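Local structure of D-alanyl-D-alanine carboxypeptidase (Streptococcus pneumoniae R6, 1XP4) at residues T64-S69 with A109-E114; A81-M86 with A105-I110; K121-M126 with V142-L147; D138-N143 with K162-K167. The protein probably removes the terminal D-alanine from cell-wall peptide precursors as a serine-type D-Ala-D-Ala carboxypeptidase, and so takes part in regulating peptidoglycan synthesis. All blocks are in the same frame, centred on the assembly; numbering follows the deposited sequence.

Interaction 1 of 4, residues T64-S69 with A109-E114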
# COMPACT_ATOMS: atom_id res chain seq x y z
N THR A 64 -22.25 3.07 -10.08
CA THR A 64 -22.35 2.62 -11.46
C THR A 64 -22.62 1.12 -11.56
O THR A 64 -21.87 0.30 -11.01
CB THR A 64 -21.06 2.93 -12.26
OG1 THR A 64 -20.81 4.34 -12.26
CG2 THR A 64 -21.19 2.43 -13.70
N PRO A 65 -23.71 0.73 -12.24
CA PRO A 65 -24.08 -0.67 -12.44
C PRO A 65 -23.04 -1.35 -13.34
O PRO A 65 -22.65 -0.80 -14.37
CB PRO A 65 -25.44 -0.58 -13.12
CG PRO A 65 -26.00 0.67 -12.54
CD PRO A 65 -24.83 1.62 -12.59
N VAL A 66 -22.60 -2.55 -12.95
CA VAL A 66 -21.62 -3.28 -13.74
C VAL A 66 -22.14 -4.67 -14.09
O VAL A 66 -22.47 -5.46 -13.20
CB VAL A 66 -20.27 -3.44 -12.98
CG1 VAL A 66 -19.28 -4.20 -13.84
CG2 VAL A 66 -19.70 -2.08 -12.63
N ASP A 67 -22.22 -4.95 -15.39
CA ASP A 67 -22.68 -6.24 -15.89
C ASP A 67 -21.64 -7.31 -15.58
O ASP A 67 -20.45 -7.03 -15.48
CB ASP A 67 -22.91 -6.17 -17.41
CG ASP A 67 -23.17 -7.54 -18.04
OD1 ASP A 67 -24.22 -8.16 -17.76
OD2 ASP A 67 -22.31 -7.99 -18.82
N ILE A 68 -22.10 -8.54 -15.45
CA ILE A 68 -21.22 -9.65 -15.15
C ILE A 68 -21.32 -10.70 -16.25
O ILE A 68 -22.18 -11.55 -16.23
CB ILE A 68 -21.57 -10.18 -13.75
CG1 ILE A 68 -21.21 -9.08 -12.74
CG2 ILE A 68 -20.82 -11.46 -13.44
CD1 ILE A 68 -21.62 -9.36 -11.34
N SER A 69 -20.41 -10.61 -17.22
CA SER A 69 -20.40 -11.51 -18.38
C SER A 69 -20.21 -12.99 -18.08
O SER A 69 -19.89 -13.38 -16.96
CB SER A 69 -19.34 -11.06 -19.39
OG SER A 69 -18.04 -11.09 -18.83
N ALA A 109 -13.36 -8.83 -9.22
CA ALA A 109 -12.18 -8.23 -9.85
C ALA A 109 -12.33 -8.19 -11.37
O ALA A 109 -12.21 -7.12 -11.98
CB ALA A 109 -10.92 -9.02 -9.48
N ILE A 110 -12.57 -9.35 -11.97
CA ILE A 110 -12.72 -9.44 -13.41
C ILE A 110 -13.78 -8.46 -13.91
O ILE A 110 -13.53 -7.67 -14.81
CB ILE A 110 -13.10 -10.86 -13.85
CG1 ILE A 110 -12.01 -11.84 -13.41
CG2 ILE A 110 -13.28 -10.92 -15.35
CD1 ILE A 110 -12.30 -13.29 -13.75
N ALA A 111 -14.96 -8.52 -13.31
CA ALA A 111 -16.04 -7.63 -13.70
C ALA A 111 -15.58 -6.16 -13.75
O ALA A 111 -15.78 -5.47 -14.75
CB ALA A 111 -17.22 -7.78 -12.74
N LEU A 112 -14.95 -5.69 -12.67
CA LEU A 112 -14.47 -4.31 -12.62
C LEU A 112 -13.50 -4.02 -13.78
O LEU A 112 -13.55 -2.95 -14.39
CB LEU A 112 -13.77 -4.06 -11.29
CG LEU A 112 -14.68 -3.92 -10.06
CD1 LEU A 112 -13.86 -3.98 -8.78
CD2 LEU A 112 -15.46 -2.61 -10.16
N ALA A 113 -12.63 -4.99 -14.06
CA ALA A 113 -11.64 -4.85 -15.12
C ALA A 113 -12.27 -4.69 -16.50
O ALA A 113 -11.86 -3.82 -17.27
CB ALA A 113 -10.70 -6.06 -15.10
N GLU A 114 -13.25 -5.53 -16.81
CA GLU A 114 -13.93 -5.46 -18.11
C GLU A 114 -14.67 -4.14 -18.21
O GLU A 114 -14.77 -3.55 -19.29
CB GLU A 114 -14.92 -6.60 -18.27
CG GLU A 114 -14.30 -7.97 -18.28
CD GLU A 114 -15.26 -9.02 -18.82
OE1 GLU A 114 -16.48 -8.91 -18.54
OE2 GLU A 114 -14.80 -9.94 -19.52
O HOH W 1 -18.10 -8.88 -16.20
O HOH W 2 -18.00 -5.87 -16.45
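The small two-stranded sheet of the carboxypeptidase domain, made of strands 65-67 and 90-92, lies against helix 106-117, and here its outgoing strand runs past that helix into helix 70-74. The apolar part centres on Ala111, whose methyl faces the strand. Val66 points at it and, with CG1 anti to the backbone N (chi1 -179°), brings that branch to 4.3 Å from Ala111 CB; the same CG1 lies 3.8 Å from the carbonyl oxygen of Ala111. Ile68 approaches with its CG1 methylene instead, 4.2 Å from Ala111 CB. Leu96 of helix 93-103 touches both Val66 and Ala111, closing this greasy patch.

The polar part lies one turn along the helix. Ser69 occupies the N-cap position of helix 70-74, yet its hydroxyl does no capping: chi1 of 62° sets OG between the backbone N and the carbonyl carbon, and from there it donates to Glu114 OE1 at 2.7 Å, on the syn lone pair of the carboxylate. A water bonded to the same OE1 (2.8 Å) also accepts from Ser69 N (3.1 Å) and bonds Asp67 O. A second water joins Asp67 O to Ala111 O, 2.8 Å from the latter.

One carboxylate oxygen is thus gripped by a hydroxyl and a water, while strand and helix backbones are tied through solvent instead of directly. Such donors would tend to stabilise the ionised form of Glu114, whereas Asp67, a like charge nearby, would probably work weakly against it.

Interaction 2 of 4, residues A81-M86 with A105-I110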
# COMPACT_ATOMS: atom_id res chain seq x y z
N ALA A 81 -12.50 -21.03 -6.59
CA ALA A 81 -11.86 -19.73 -6.62
C ALA A 81 -12.75 -18.92 -5.69
O ALA A 81 -13.97 -18.87 -5.89
CB ALA A 81 -11.91 -19.15 -8.04
N SER A 82 -12.16 -18.32 -4.67
CA SER A 82 -12.94 -17.54 -3.72
C SER A 82 -13.84 -16.55 -4.45
O SER A 82 -13.38 -15.61 -5.10
CB SER A 82 -12.01 -16.83 -2.72
OG SER A 82 -10.86 -16.31 -3.35
N ASN A 83 -15.14 -16.80 -4.33
CA ASN A 83 -16.15 -15.96 -4.96
C ASN A 83 -17.40 -15.96 -4.10
O ASN A 83 -17.44 -16.56 -3.02
CB ASN A 83 -16.50 -16.50 -6.34
CG ASN A 83 -15.85 -15.71 -7.46
OD1 ASN A 83 -15.90 -14.48 -7.49
ND2 ASN A 83 -15.24 -16.43 -8.40
N ILE A 84 -18.43 -15.29 -4.60
CA ILE A 84 -19.70 -15.20 -3.92
C ILE A 84 -20.78 -15.22 -4.99
O ILE A 84 -20.52 -14.87 -6.14
CB ILE A 84 -19.79 -13.88 -3.11
CG1 ILE A 84 -19.71 -12.68 -4.05
CG2 ILE A 84 -18.66 -13.80 -2.11
CD1 ILE A 84 -19.74 -11.35 -3.35
N PRO A 85 -21.99 -15.66 -4.64
CA PRO A 85 -23.07 -15.71 -5.63
C PRO A 85 -23.29 -14.37 -6.30
O PRO A 85 -23.30 -13.34 -5.64
CB PRO A 85 -24.27 -16.14 -4.79
CG PRO A 85 -23.64 -16.97 -3.70
CD PRO A 85 -22.45 -16.14 -3.33
N MSE A 86 -23.46 -14.38 -7.63
CA MSE A 86 -23.71 -13.16 -8.40
C MSE A 86 -24.77 -13.44 -9.44
O MSE A 86 -24.68 -13.00 -10.58
CB MSE A 86 -22.43 -12.69 -9.08
CG MSE A 86 -21.45 -12.05 -8.15
SE MSE A 86 -19.84 -11.52 -9.05
CE MSE A 86 -18.74 -11.24 -7.48
N ALA A 105 -13.25 -11.93 -3.93
CA ALA A 105 -14.08 -12.48 -5.00
C ALA A 105 -13.43 -12.18 -6.36
O ALA A 105 -13.27 -11.02 -6.73
CB ALA A 105 -15.47 -11.87 -4.95
N ASN A 106 -13.06 -13.23 -7.09
CA ASN A 106 -12.41 -13.04 -8.39
C ASN A 106 -13.34 -12.48 -9.47
O ASN A 106 -12.91 -11.69 -10.31
CB ASN A 106 -11.79 -14.36 -8.87
CG ASN A 106 -10.68 -14.84 -7.95
OD1 ASN A 106 -9.70 -14.14 -7.72
ND2 ASN A 106 -10.83 -16.05 -7.41
N SER A 107 -14.61 -12.89 -9.46
CA SER A 107 -15.54 -12.37 -10.45
C SER A 107 -15.79 -10.89 -10.20
O SER A 107 -16.16 -10.16 -11.12
CB SER A 107 -16.84 -13.15 -10.41
OG SER A 107 -16.64 -14.42 -11.01
N ALA A 108 -15.57 -10.45 -8.97
CA ALA A 108 -15.72 -9.04 -8.65
C ALA A 108 -14.57 -8.30 -9.37
O ALA A 108 -14.78 -7.29 -10.05
CB ALA A 108 -15.62 -8.82 -7.15
N ALA A 109 -13.36 -8.83 -9.22
CA ALA A 109 -12.18 -8.23 -9.85
C ALA A 109 -12.33 -8.19 -11.37
O ALA A 109 -12.21 -7.12 -11.98
CB ALA A 109 -10.92 -9.02 -9.48
N ILE A 110 -12.57 -9.35 -11.97
CA ILE A 110 -12.72 -9.44 -13.41
C ILE A 110 -13.78 -8.46 -13.91
O ILE A 110 -13.53 -7.67 -14.81
CB ILE A 110 -13.10 -10.86 -13.85
CG1 ILE A 110 -12.01 -11.84 -13.41
CG2 ILE A 110 -13.28 -10.92 -15.35
CD1 ILE A 110 -12.30 -13.29 -13.75
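Asn83 and Asn106 stand side by side across this contact but send their amides to different jobs. Ser104, Ala105 and Asn106 form what is consistent with the SxN motif of the penicillin-binding fold, at the start of helix 106-117, and the 81-86 loop drapes over that helix end.

Asn83 leaves its backbone obliquely, yet its amide swings across so that OD1 reaches the first turn. There OD1 accepts from Ser107 N at 2.8 Å, in the carbonyl plane on a lone pair and close to straight (165°). Just before it in the loop, Ser82 O takes Asn106 N at 3.1 Å, met nearly along the C=O axis. Two successive N-H groups of the opening turn are therefore satisfied by this loop, one by a main chain and one by a side chain. Ser82 O also receives a CA-H...O contact from Ala105.

Asn106 sends its amide elsewhere: with CG anti to the carbonyl carbon (chi1 -63°), OD1 bonds NZ of Lys44, the predicted proton acceptor, and ND2 lies 3.3 Å from the methyl of Ala81. Ser107 OG is likewise engaged beyond the loop, by Pro72 O.

Farther along the loop, the extended selenomethionine Met86 reaches in broadside to the helix axis and touches the first turn with its tip. SE rests 3.7 Å from Ser107 CB, and Phe198 of strand 195-198 touches the same side chain. Ile84 adds a looser apolar touch to Ala105 through CG1. The selenomethionine ends with CE against Ala108 of the same opening turn, 3.6 Å from Ala108 N and 4.0 Å from Ala108 CB.

Interaction 3 of 4, residues K121-M126 with V142-L147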
# COMPACT_ATOMS: atom_id res chain seq x y z
N LYS A 121 -7.74 -8.55 -20.66
CA LYS A 121 -6.47 -8.37 -21.35
C LYS A 121 -6.02 -6.93 -21.39
O LYS A 121 -4.88 -6.61 -21.04
CB LYS A 121 -6.54 -8.87 -22.79
CG LYS A 121 -5.24 -8.57 -23.52
CD LYS A 121 -5.31 -8.77 -25.03
CE LYS A 121 -3.95 -8.43 -25.67
NZ LYS A 121 -3.51 -7.04 -25.38
N ASP A 122 -6.90 -6.04 -21.85
CA ASP A 122 -6.55 -4.63 -21.92
C ASP A 122 -6.24 -4.15 -20.52
O ASP A 122 -5.28 -3.41 -20.31
CB ASP A 122 -7.71 -3.81 -22.51
CG ASP A 122 -7.99 -4.17 -23.97
OD1 ASP A 122 -7.03 -4.21 -24.77
OD2 ASP A 122 -9.17 -4.41 -24.31
N PHE A 123 -7.05 -4.58 -19.55
CA PHE A 123 -6.81 -4.18 -18.17
C PHE A 123 -5.40 -4.60 -17.72
O PHE A 123 -4.70 -3.83 -17.06
CB PHE A 123 -7.85 -4.78 -17.22
CG PHE A 123 -7.91 -4.10 -15.89
CD1 PHE A 123 -8.62 -2.91 -15.74
CD2 PHE A 123 -7.22 -4.61 -14.80
CE1 PHE A 123 -8.64 -2.24 -14.51
CE2 PHE A 123 -7.23 -3.95 -13.57
CZ PHE A 123 -7.94 -2.76 -13.43
N VAL A 124 -4.99 -5.81 -18.08
CA VAL A 124 -3.66 -6.29 -17.72
C VAL A 124 -2.57 -5.38 -18.31
O VAL A 124 -1.57 -5.07 -17.65
CB VAL A 124 -3.41 -7.74 -18.20
CG1 VAL A 124 -1.93 -8.11 -17.99
CG2 VAL A 124 -4.31 -8.71 -17.41
N ASP A 125 -2.76 -4.95 -19.55
CA ASP A 125 -1.79 -4.07 -20.17
C ASP A 125 -1.74 -2.79 -19.37
O ASP A 125 -0.69 -2.15 -19.25
CB ASP A 125 -2.17 -3.78 -21.62
CG ASP A 125 -2.06 -5.02 -22.51
OD1 ASP A 125 -1.15 -5.85 -22.29
OD2 ASP A 125 -2.89 -5.15 -23.45
N MSE A 126 -2.88 -2.40 -18.81
CA MSE A 126 -2.94 -1.20 -18.00
C MSE A 126 -2.14 -1.42 -16.72
O MSE A 126 -1.39 -0.53 -16.29
CB MSE A 126 -4.39 -0.84 -17.66
CG MSE A 126 -5.13 -0.11 -18.77
SE MSE A 126 -6.97 0.31 -18.36
CE MSE A 126 -6.69 1.38 -16.78
N VAL A 142 -0.35 -11.50 -15.77
CA VAL A 142 -1.13 -12.13 -16.83
C VAL A 142 -2.63 -12.01 -16.57
O VAL A 142 -3.43 -12.13 -17.51
CB VAL A 142 -0.73 -13.61 -16.99
CG1 VAL A 142 0.70 -13.69 -17.48
CG2 VAL A 142 -0.89 -14.36 -15.65
N ASN A 143 -3.02 -11.78 -15.32
CA ASN A 143 -4.43 -11.62 -14.99
C ASN A 143 -4.66 -10.62 -13.87
O ASN A 143 -3.72 -10.20 -13.20
CB ASN A 143 -5.11 -12.96 -14.66
CG ASN A 143 -4.34 -13.80 -13.66
OD1 ASN A 143 -4.12 -13.40 -12.52
ND2 ASN A 143 -3.94 -14.98 -14.09
N THR A 144 -5.91 -10.25 -13.67
CA THR A 144 -6.28 -9.27 -12.67
C THR A 144 -6.66 -9.86 -11.33
O THR A 144 -6.91 -9.11 -10.39
CB THR A 144 -7.48 -8.46 -13.13
OG1 THR A 144 -8.63 -9.31 -13.19
CG2 THR A 144 -7.23 -7.89 -14.50
N THR A 145 -6.72 -11.17 -11.23
CA THR A 145 -7.14 -11.81 -9.98
C THR A 145 -6.04 -12.36 -9.10
O THR A 145 -6.04 -12.15 -7.89
CB THR A 145 -8.14 -12.93 -10.26
OG1 THR A 145 -7.52 -13.92 -11.09
CG2 THR A 145 -9.36 -12.39 -11.00
N GLY A 146 -5.10 -13.08 -9.69
CA GLY A 146 -4.03 -13.66 -8.90
C GLY A 146 -4.15 -15.17 -8.96
O GLY A 146 -3.29 -15.89 -8.46
N LEU A 147 -5.22 -15.65 -9.58
CA LEU A 147 -5.43 -17.08 -9.74
C LEU A 147 -4.37 -17.61 -10.70
O LEU A 147 -3.64 -16.84 -11.34
CB LEU A 147 -6.80 -17.37 -10.35
CG LEU A 147 -8.11 -16.92 -9.73
CD1 LEU A 147 -9.13 -16.72 -10.84
CD2 LEU A 147 -8.58 -17.94 -8.73
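Helix 120-133 passes the irregular 142-147 segment with Val124 and Asn143 as the nearest pair, their CA atoms 6.0 Å apart, and the contact is made by side chains of the helix. Two of them come off the helix. Val124 stands with CG1 anti to the backbone N (chi1 171°), which leaves CG2 to do the touching: it lies 3.5 Å from Val142 O and 3.8 Å from Asn143 CA, a methyl set against the backbone of 142-143. Phe123 points the same way, and its CD2 corner meets Thr144 CG2 at 3.3 Å, the methyl approaching the ring obliquely and the two side chains crossing at about a right angle. Thr144 is divided in its loyalties: CG2 goes to the aromatic ring, while OG1 is hydrogen-bonded to Glu120 OE2.

The loop behind these residues keeps its shape through two small turn motifs. In the Asx motif, Asn143 OD1 accepts from Gly146 N at 3.0 Å, with the donor above the carbonyl plane. Gly146 has a positive phi of 115°, a bend in which a CB would press on the carbonyl oxygen of Thr145. Overlapping it is an ST turn, Thr145 OG1 accepting from Leu147 N at 3.3 Å. The bend brings Thr145 O onto Lys44 NZ, so this loop borders the predicted catalytic centre of the carboxypeptidase domain, with Thr144 O bonded to Thr47 of the neighbouring helix.

On the outer side of helix 120-133, Lys121 NZ and Asp125 OD2 form a salt bridge at 2.8 Å; Tyr157 OH bonds the other carboxylate oxygen, Asp125 OD1, and more weakly Lys121 NZ.

Interaction 4 of 4, residues D138-N143 with K162-K167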
# COMPACT_ATOMS: atom_id res chain seq x y z
N ASP A 138 10.21 -5.69 -12.91
CA ASP A 138 10.50 -7.11 -12.83
C ASP A 138 9.23 -7.93 -12.61
O ASP A 138 9.29 -9.13 -12.36
CB ASP A 138 11.52 -7.37 -11.71
CG ASP A 138 10.95 -7.10 -10.33
OD1 ASP A 138 10.01 -6.28 -10.20
OD2 ASP A 138 11.46 -7.71 -9.36
N ALA A 139 8.08 -7.27 -12.72
CA ALA A 139 6.81 -7.94 -12.52
C ALA A 139 6.34 -8.78 -13.71
O ALA A 139 6.75 -8.57 -14.86
CB ALA A 139 5.75 -6.93 -12.16
N THR A 140 5.47 -9.74 -13.41
CA THR A 140 4.88 -10.62 -14.41
C THR A 140 3.38 -10.63 -14.14
O THR A 140 2.93 -11.24 -13.17
CB THR A 140 5.38 -12.06 -14.27
OG1 THR A 140 6.78 -12.10 -14.55
CG2 THR A 140 4.62 -12.97 -15.23
N VAL A 141 2.62 -9.96 -15.00
CA VAL A 141 1.18 -9.90 -14.82
C VAL A 141 0.44 -10.46 -16.02
O VAL A 141 0.57 -9.97 -17.14
CB VAL A 141 0.69 -8.45 -14.58
CG1 VAL A 141 -0.82 -8.43 -14.28
CG2 VAL A 141 1.48 -7.81 -13.44
N VAL A 142 -0.35 -11.50 -15.77
CA VAL A 142 -1.13 -12.13 -16.83
C VAL A 142 -2.63 -12.01 -16.57
O VAL A 142 -3.43 -12.13 -17.51
CB VAL A 142 -0.73 -13.61 -16.99
CG1 VAL A 142 0.70 -13.69 -17.48
CG2 VAL A 142 -0.89 -14.36 -15.65
N ASN A 143 -3.02 -11.78 -15.32
CA ASN A 143 -4.43 -11.62 -14.99
C ASN A 143 -4.66 -10.62 -13.87
O ASN A 143 -3.72 -10.20 -13.20
CB ASN A 143 -5.11 -12.96 -14.66
CG ASN A 143 -4.34 -13.80 -13.66
OD1 ASN A 143 -4.12 -13.40 -12.52
ND2 ASN A 143 -3.94 -14.98 -14.09
N LYS A 162 -0.33 -21.76 -19.69
CA LYS A 162 -1.49 -22.29 -19.00
C LYS A 162 -1.41 -22.40 -17.48
O LYS A 162 -2.44 -22.44 -16.82
CB LYS A 162 -1.87 -23.64 -19.60
CG LYS A 162 -2.35 -23.51 -21.04
CD LYS A 162 -2.81 -24.84 -21.60
CE LYS A 162 -3.44 -24.68 -22.97
NZ LYS A 162 -3.88 -25.99 -23.52
N ASP A 163 -0.21 -22.46 -16.93
CA ASP A 163 -0.09 -22.52 -15.47
C ASP A 163 0.65 -21.31 -14.90
O ASP A 163 1.15 -21.35 -13.78
CB ASP A 163 0.59 -23.82 -15.03
CG ASP A 163 1.89 -24.08 -15.74
OD1 ASP A 163 2.60 -23.11 -16.10
OD2 ASP A 163 2.23 -25.27 -15.93
N GLU A 164 0.71 -20.23 -15.68
CA GLU A 164 1.38 -19.00 -15.26
C GLU A 164 0.65 -18.35 -14.10
O GLU A 164 -0.56 -18.49 -13.96
CB GLU A 164 1.43 -17.97 -16.39
CG GLU A 164 2.54 -18.15 -17.39
CD GLU A 164 3.14 -16.82 -17.79
OE1 GLU A 164 3.75 -16.18 -16.91
OE2 GLU A 164 3.00 -16.40 -18.96
N GLU A 165 1.40 -17.62 -13.29
CA GLU A 165 0.84 -16.89 -12.16
C GLU A 165 1.49 -15.52 -12.11
O GLU A 165 2.63 -15.36 -12.55
CB GLU A 165 1.10 -17.65 -10.85
CG GLU A 165 0.22 -18.85 -10.65
CD GLU A 165 0.09 -19.24 -9.20
OE1 GLU A 165 -0.04 -18.31 -8.36
OE2 GLU A 165 0.10 -20.46 -8.89
N ASN A 166 0.78 -14.52 -11.59
CA ASN A 166 1.38 -13.19 -11.51
C ASN A 166 2.56 -13.27 -10.55
O ASN A 166 2.52 -14.06 -9.60
CB ASN A 166 0.38 -12.16 -10.98
CG ASN A 166 -0.83 -12.01 -11.86
OD1 ASN A 166 -0.79 -12.27 -13.06
ND2 ASN A 166 -1.93 -11.56 -11.27
N LYS A 167 3.59 -12.47 -10.80
CA LYS A 167 4.76 -12.48 -9.93
C LYS A 167 5.27 -11.08 -9.58
O LYS A 167 5.45 -10.23 -10.46
CB LYS A 167 5.89 -13.27 -10.58
CG LYS A 167 5.53 -14.68 -10.95
CD LYS A 167 6.44 -15.69 -10.26
CE LYS A 167 7.88 -15.56 -10.73
NZ LYS A 167 8.18 -16.42 -11.90
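Main-chain bonds come first: Thr140 and Lys167 form a single antiparallel bridge, a hydrogen-bonded pair, where the loop after helix 120-133 meets the approach to strand 167-168. Thr140 N reaches Lys167 O at 3.0 Å, and Lys167 N returns to Thr140 O at 2.8 Å, both on lone pairs in the carbonyl plane.

Side-chain to main-chain bonds continue the pairing through Asn166. Its OD1 accepts twice, from Val142 N at 2.9 Å, above the carbonyl plane, and from Asn143 N at 3.2 Å, in the plane on a lone pair. Its ND2 gives a bent bond to Asn143 O at 3.0 Å and also bonds Thr43 OG1, next to the predicted active-site lysine in sequence.

Van der Waals contact is thinner: methyls of Val142 and Thr140 lie against the carboxylate of Glu164. Val142 carries CG1 to Glu164 OE2 at 3.9 Å, crossing that side chain obliquely, and Thr140 CG2 sits 3.7 Å from Glu164 OE1 with the side chains crossing at about a right angle. Helix 120-133 covers Val141 from the far side.

With three bonds to the 142-143 backbone, the buried amide of Asn166 stands in for a second strand pair, and the flip of its amide is fixed because oxygen must face two donors and nitrogen an acceptor.

Overall arrangement
Interactions 1 and 2 share helix 106-117: the first meets its middle turns with a partly open, water-bridged face, the second its buried start, where a loop feeds the first N-H groups. Ile68 of one packs on Met86 of the other. Interaction 3 is wholly buried and almost entirely apolar across its gap, and it touches both: Phe123 on Ala113, and Thr145 and Leu147 on Asn106. Interaction 4, partly buried, carries the 142-143 backbone on from interaction 3 and pairs it by main-chain and amide bonds. Interactions 2 and 3 reach Lys44 itself, through Asn106 and Thr145 O, whereas 1 lies farther out from it.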